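Local coordinates for glycoside Hydrolase (Bacteroides uniformis, PDB 5T9X), which probably hydrolyses the galactan backbone of agarose-type polysaccharides, as a family 16 glycoside hydrolase of a gut bacterium's agarose pathway, at residues 86-98 / 147-159. Numbering follows the deposited sequence.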
# COMPACT_ATOMS: atom_id res chain seq x y z
N GLY A 86 -7.33 6.55 -21.03
CA GLY A 86 -7.48 5.39 -21.90
C GLY A 86 -7.65 4.10 -21.12
O GLY A 86 -8.69 3.88 -20.51
N ASN A 87 -6.61 3.27 -21.12
CA ASN A 87 -6.70 1.93 -20.51
C ASN A 87 -6.73 1.90 -18.99
O ASN A 87 -7.30 0.99 -18.42
CB ASN A 87 -5.56 1.03 -20.98
CG ASN A 87 -5.86 0.38 -22.31
OD1 ASN A 87 -6.50 0.98 -23.17
ND2 ASN A 87 -5.43 -0.88 -22.48
N PHE A 88 -6.07 2.88 -18.37
CA PHE A 88 -6.11 3.12 -16.92
C PHE A 88 -7.56 3.27 -16.40
O PHE A 88 -7.94 2.63 -15.44
CB PHE A 88 -5.27 4.38 -16.61
CG PHE A 88 -5.23 4.75 -15.18
CD1 PHE A 88 -4.28 4.20 -14.33
CD2 PHE A 88 -6.15 5.68 -14.66
CE1 PHE A 88 -4.25 4.54 -12.99
CE2 PHE A 88 -6.11 6.03 -13.33
CZ PHE A 88 -5.16 5.45 -12.49
N GLU A 89 -8.35 4.08 -17.10
CA GLU A 89 -9.73 4.37 -16.75
C GLU A 89 -10.65 3.15 -16.72
O GLU A 89 -11.74 3.24 -16.17
CB GLU A 89 -10.28 5.42 -17.72
CG GLU A 89 -11.72 5.89 -17.46
CD GLU A 89 -12.04 7.29 -17.99
OE1 GLU A 89 -11.30 7.81 -18.88
OE2 GLU A 89 -13.03 7.89 -17.50
N LYS A 90 -10.25 2.03 -17.31
CA LYS A 90 -11.11 0.84 -17.29
C LYS A 90 -11.09 0.11 -15.96
O LYS A 90 -12.00 -0.70 -15.71
CB LYS A 90 -10.72 -0.15 -18.39
CG LYS A 90 -10.90 0.37 -19.81
CD LYS A 90 -10.08 -0.47 -20.77
CE LYS A 90 -10.35 -0.07 -22.22
NZ LYS A 90 -9.43 -0.79 -23.14
N LYS A 91 -10.06 0.34 -15.14
CA LYS A 91 -9.91 -0.35 -13.85
C LYS A 91 -9.60 0.51 -12.64
O LYS A 91 -9.64 -0.00 -11.53
CB LYS A 91 -8.84 -1.44 -13.98
CG LYS A 91 -9.23 -2.53 -14.95
CD LYS A 91 -8.06 -3.40 -15.30
CE LYS A 91 -8.47 -4.44 -16.32
NZ LYS A 91 -7.49 -5.54 -16.25
N TRP A 92 -9.29 1.78 -12.84
CA TRP A 92 -8.68 2.60 -11.81
C TRP A 92 -9.17 4.03 -11.90
O TRP A 92 -9.57 4.46 -12.97
CB TRP A 92 -7.16 2.61 -11.97
CG TRP A 92 -6.51 1.26 -11.99
CD1 TRP A 92 -6.02 0.62 -13.09
CD2 TRP A 92 -6.27 0.39 -10.88
NE1 TRP A 92 -5.50 -0.59 -12.74
CE2 TRP A 92 -5.62 -0.76 -11.39
CE3 TRP A 92 -6.52 0.47 -9.51
CZ2 TRP A 92 -5.24 -1.83 -10.56
CZ3 TRP A 92 -6.15 -0.60 -8.69
CH2 TRP A 92 -5.50 -1.73 -9.22
N THR A 93 -9.19 4.74 -10.78
CA THR A 93 -9.28 6.20 -10.79
C THR A 93 -7.98 6.75 -10.21
O THR A 93 -7.32 6.08 -9.42
CB THR A 93 -10.45 6.72 -9.94
OG1 THR A 93 -10.23 6.42 -8.56
CG2 THR A 93 -11.77 6.14 -10.42
N ASP A 94 -7.62 7.97 -10.61
CA ASP A 94 -6.35 8.61 -10.17
C ASP A 94 -6.50 9.53 -8.93
O ASP A 94 -5.86 10.58 -8.83
CB ASP A 94 -5.65 9.36 -11.35
CG ASP A 94 -6.58 10.32 -12.10
OD1 ASP A 94 -7.75 10.47 -11.68
OD2 ASP A 94 -6.15 10.89 -13.14
N TYR A 95 -7.35 9.11 -7.99
CA TYR A 95 -7.49 9.78 -6.70
C TYR A 95 -7.85 8.76 -5.64
O TYR A 95 -7.97 7.58 -5.94
CB TYR A 95 -8.54 10.90 -6.78
CG TYR A 95 -8.23 12.08 -5.88
CD1 TYR A 95 -7.20 12.95 -6.18
CD2 TYR A 95 -8.96 12.32 -4.72
CE1 TYR A 95 -6.90 14.03 -5.35
CE2 TYR A 95 -8.68 13.39 -3.89
CZ TYR A 95 -7.66 14.26 -4.21
OH TYR A 95 -7.36 15.32 -3.38
N TYR A 96 -7.96 9.20 -4.40
CA TYR A 96 -8.42 8.39 -3.25
C TYR A 96 -9.90 8.19 -3.42
O TYR A 96 -10.52 8.93 -4.17
CB TYR A 96 -8.11 9.18 -1.97
CG TYR A 96 -8.40 8.57 -0.63
CD1 TYR A 96 -7.66 7.50 -0.14
CD2 TYR A 96 -9.32 9.17 0.24
CE1 TYR A 96 -7.88 6.99 1.14
CE2 TYR A 96 -9.55 8.66 1.52
CZ TYR A 96 -8.82 7.59 1.96
OH TYR A 96 -9.06 7.13 3.22
N HIS A 97 -10.45 7.23 -2.70
CA HIS A 97 -11.87 6.86 -2.81
C HIS A 97 -12.91 7.91 -2.30
O HIS A 97 -14.10 7.69 -2.40
CB HIS A 97 -12.11 5.41 -2.24
CG HIS A 97 -12.18 5.28 -0.73
ND1 HIS A 97 -12.29 6.35 0.14
CD2 HIS A 97 -12.24 4.18 0.05
CE1 HIS A 97 -12.34 5.91 1.38
NE2 HIS A 97 -12.33 4.60 1.35
N ALA A 98 -12.44 9.03 -1.75
CA ALA A 98 -13.29 10.11 -1.22
C ALA A 98 -12.54 11.39 -1.50
O ALA A 98 -11.34 11.35 -1.82
CB ALA A 98 -13.51 9.94 0.29
N THR A 147 3.43 18.64 0.06
CA THR A 147 4.17 17.74 -0.79
C THR A 147 3.18 17.10 -1.76
O THR A 147 2.27 16.43 -1.33
CB THR A 147 4.85 16.68 0.07
OG1 THR A 147 5.59 17.34 1.11
CG2 THR A 147 5.77 15.85 -0.77
N TYR A 148 3.33 17.36 -3.05
CA TYR A 148 2.44 16.81 -4.05
C TYR A 148 2.86 15.38 -4.36
O TYR A 148 4.05 15.10 -4.50
CB TYR A 148 2.49 17.59 -5.36
CG TYR A 148 1.85 18.94 -5.42
CD1 TYR A 148 1.28 19.55 -4.29
CD2 TYR A 148 1.85 19.65 -6.62
CE1 TYR A 148 0.68 20.81 -4.38
CE2 TYR A 148 1.26 20.90 -6.73
CZ TYR A 148 0.68 21.48 -5.61
OH TYR A 148 0.09 22.71 -5.72
N THR A 149 1.89 14.48 -4.46
CA THR A 149 2.15 13.13 -4.88
C THR A 149 0.88 12.54 -5.45
O THR A 149 -0.02 13.29 -5.85
CB THR A 149 2.76 12.30 -3.73
OG1 THR A 149 3.27 11.07 -4.25
CG2 THR A 149 1.74 12.02 -2.63
N GLY A 150 0.78 11.22 -5.53
CA GLY A 150 -0.38 10.59 -6.17
C GLY A 150 -1.05 9.47 -5.40
O GLY A 150 -0.46 8.88 -4.52
N CYS A 151 -2.29 9.18 -5.77
CA CYS A 151 -3.08 8.12 -5.18
C CYS A 151 -3.99 7.50 -6.23
O CYS A 151 -4.59 8.20 -7.04
CB CYS A 151 -3.93 8.69 -4.06
SG CYS A 151 -4.73 7.45 -3.03
N VAL A 152 -4.10 6.18 -6.19
CA VAL A 152 -4.91 5.40 -7.12
C VAL A 152 -5.88 4.53 -6.33
O VAL A 152 -5.54 4.00 -5.27
CB VAL A 152 -3.96 4.54 -7.97
CG1 VAL A 152 -4.66 3.41 -8.69
CG2 VAL A 152 -3.24 5.43 -8.97
N THR A 153 -7.08 4.37 -6.88
CA THR A 153 -8.12 3.54 -6.28
C THR A 153 -8.72 2.64 -7.34
O THR A 153 -9.01 3.10 -8.46
CB THR A 153 -9.27 4.40 -5.70
OG1 THR A 153 -8.74 5.33 -4.77
CG2 THR A 153 -10.32 3.52 -4.98
N SER A 154 -8.99 1.39 -6.96
CA SER A 154 -9.63 0.45 -7.86
C SER A 154 -11.08 0.83 -8.19
O SER A 154 -11.73 1.54 -7.41
CB SER A 154 -9.63 -0.94 -7.24
OG SER A 154 -10.46 -0.95 -6.11
N LYS A 155 -11.57 0.37 -9.32
CA LYS A 155 -12.97 0.62 -9.71
C LYS A 155 -13.90 -0.40 -9.13
O LYS A 155 -15.05 -0.10 -8.94
CB LYS A 155 -13.17 0.77 -11.23
CG LYS A 155 -12.82 2.16 -11.73
CD LYS A 155 -13.36 2.51 -13.11
CE LYS A 155 -13.61 4.02 -13.19
NZ LYS A 155 -13.64 4.59 -14.56
N THR A 156 -13.41 -1.61 -8.84
CA THR A 156 -14.20 -2.65 -8.17
C THR A 156 -13.58 -3.03 -6.82
O THR A 156 -12.46 -2.65 -6.52
CB THR A 156 -14.36 -3.92 -9.05
OG1 THR A 156 -13.10 -4.59 -9.20
CG2 THR A 156 -14.95 -3.56 -10.44
N ARG A 157 -14.31 -3.80 -6.02
CA ARG A 157 -13.88 -4.16 -4.68
C ARG A 157 -13.61 -5.61 -4.55
O ARG A 157 -14.06 -6.37 -5.36
CB ARG A 157 -14.93 -3.75 -3.68
CG ARG A 157 -15.18 -2.26 -3.74
CD ARG A 157 -15.84 -1.76 -2.48
NE ARG A 157 -17.20 -1.29 -2.72
CZ ARG A 157 -17.53 -0.04 -3.09
NH1 ARG A 157 -16.62 0.93 -3.31
NH2 ARG A 157 -18.82 0.22 -3.26
N VAL A 158 -12.86 -5.97 -3.53
CA VAL A 158 -12.55 -7.35 -3.23
C VAL A 158 -13.06 -7.66 -1.84
O VAL A 158 -13.28 -6.76 -1.02
CB VAL A 158 -11.05 -7.68 -3.37
CG1 VAL A 158 -10.61 -7.37 -4.78
CG2 VAL A 158 -10.18 -6.93 -2.38
N VAL A 159 -13.29 -8.94 -1.59
CA VAL A 159 -13.68 -9.43 -0.30
C VAL A 159 -13.16 -10.83 -0.17
O VAL A 159 -12.90 -11.48 -1.18
CB VAL A 159 -15.22 -9.38 -0.12
CG1 VAL A 159 -15.94 -10.48 -0.93
CG2 VAL A 159 -15.58 -9.50 1.37
O HOH W 1 -3.62 11.25 -7.22
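Trp92 and Thr93 form a short antiparallel edge strand on Thr153 and Ser154, at one border of a sheet in what is probably the beta-sandwich (jelly roll) of family 16 glycoside hydrolases. Thr93 and Thr153 are the hydrogen-bonded pair: Thr93 N to Thr153 O is 2.8 Å and nearly straight (170°), and Thr153 N returns a bond to Thr93 O. On the Trp92 face, the forked Val152 side chain fits between Trp92 and Phe88: CG1, set anti to the backbone N (chi1 163°), lies 3.6 Å from Trp92 CE3, while CG2 reaches the edge of the Phe88 ring near its plane, 4.0 Å from CZ. Ser154 CA also presses obliquely on the indole, whose NE1 is hydrogen-bonded to Asp74 OD2. Lys155 runs out, extended, alongside the backbone of 89-93: CG passes Trp92 N, CE passes Thr93 CG2, and NZ donates to Glu89 O at 2.8 Å, in the carbonyl plane. After Thr93 the regular pairing stops, and the sulfur of Cys151 sits at the Tyr96 ring edge, 79° off the normal. Across the sheet from Val152, Thr153 splits its branches: CG2 packs on His97 CB, and OG1 donates to a lone pair of Tyr95 O at 2.7 Å.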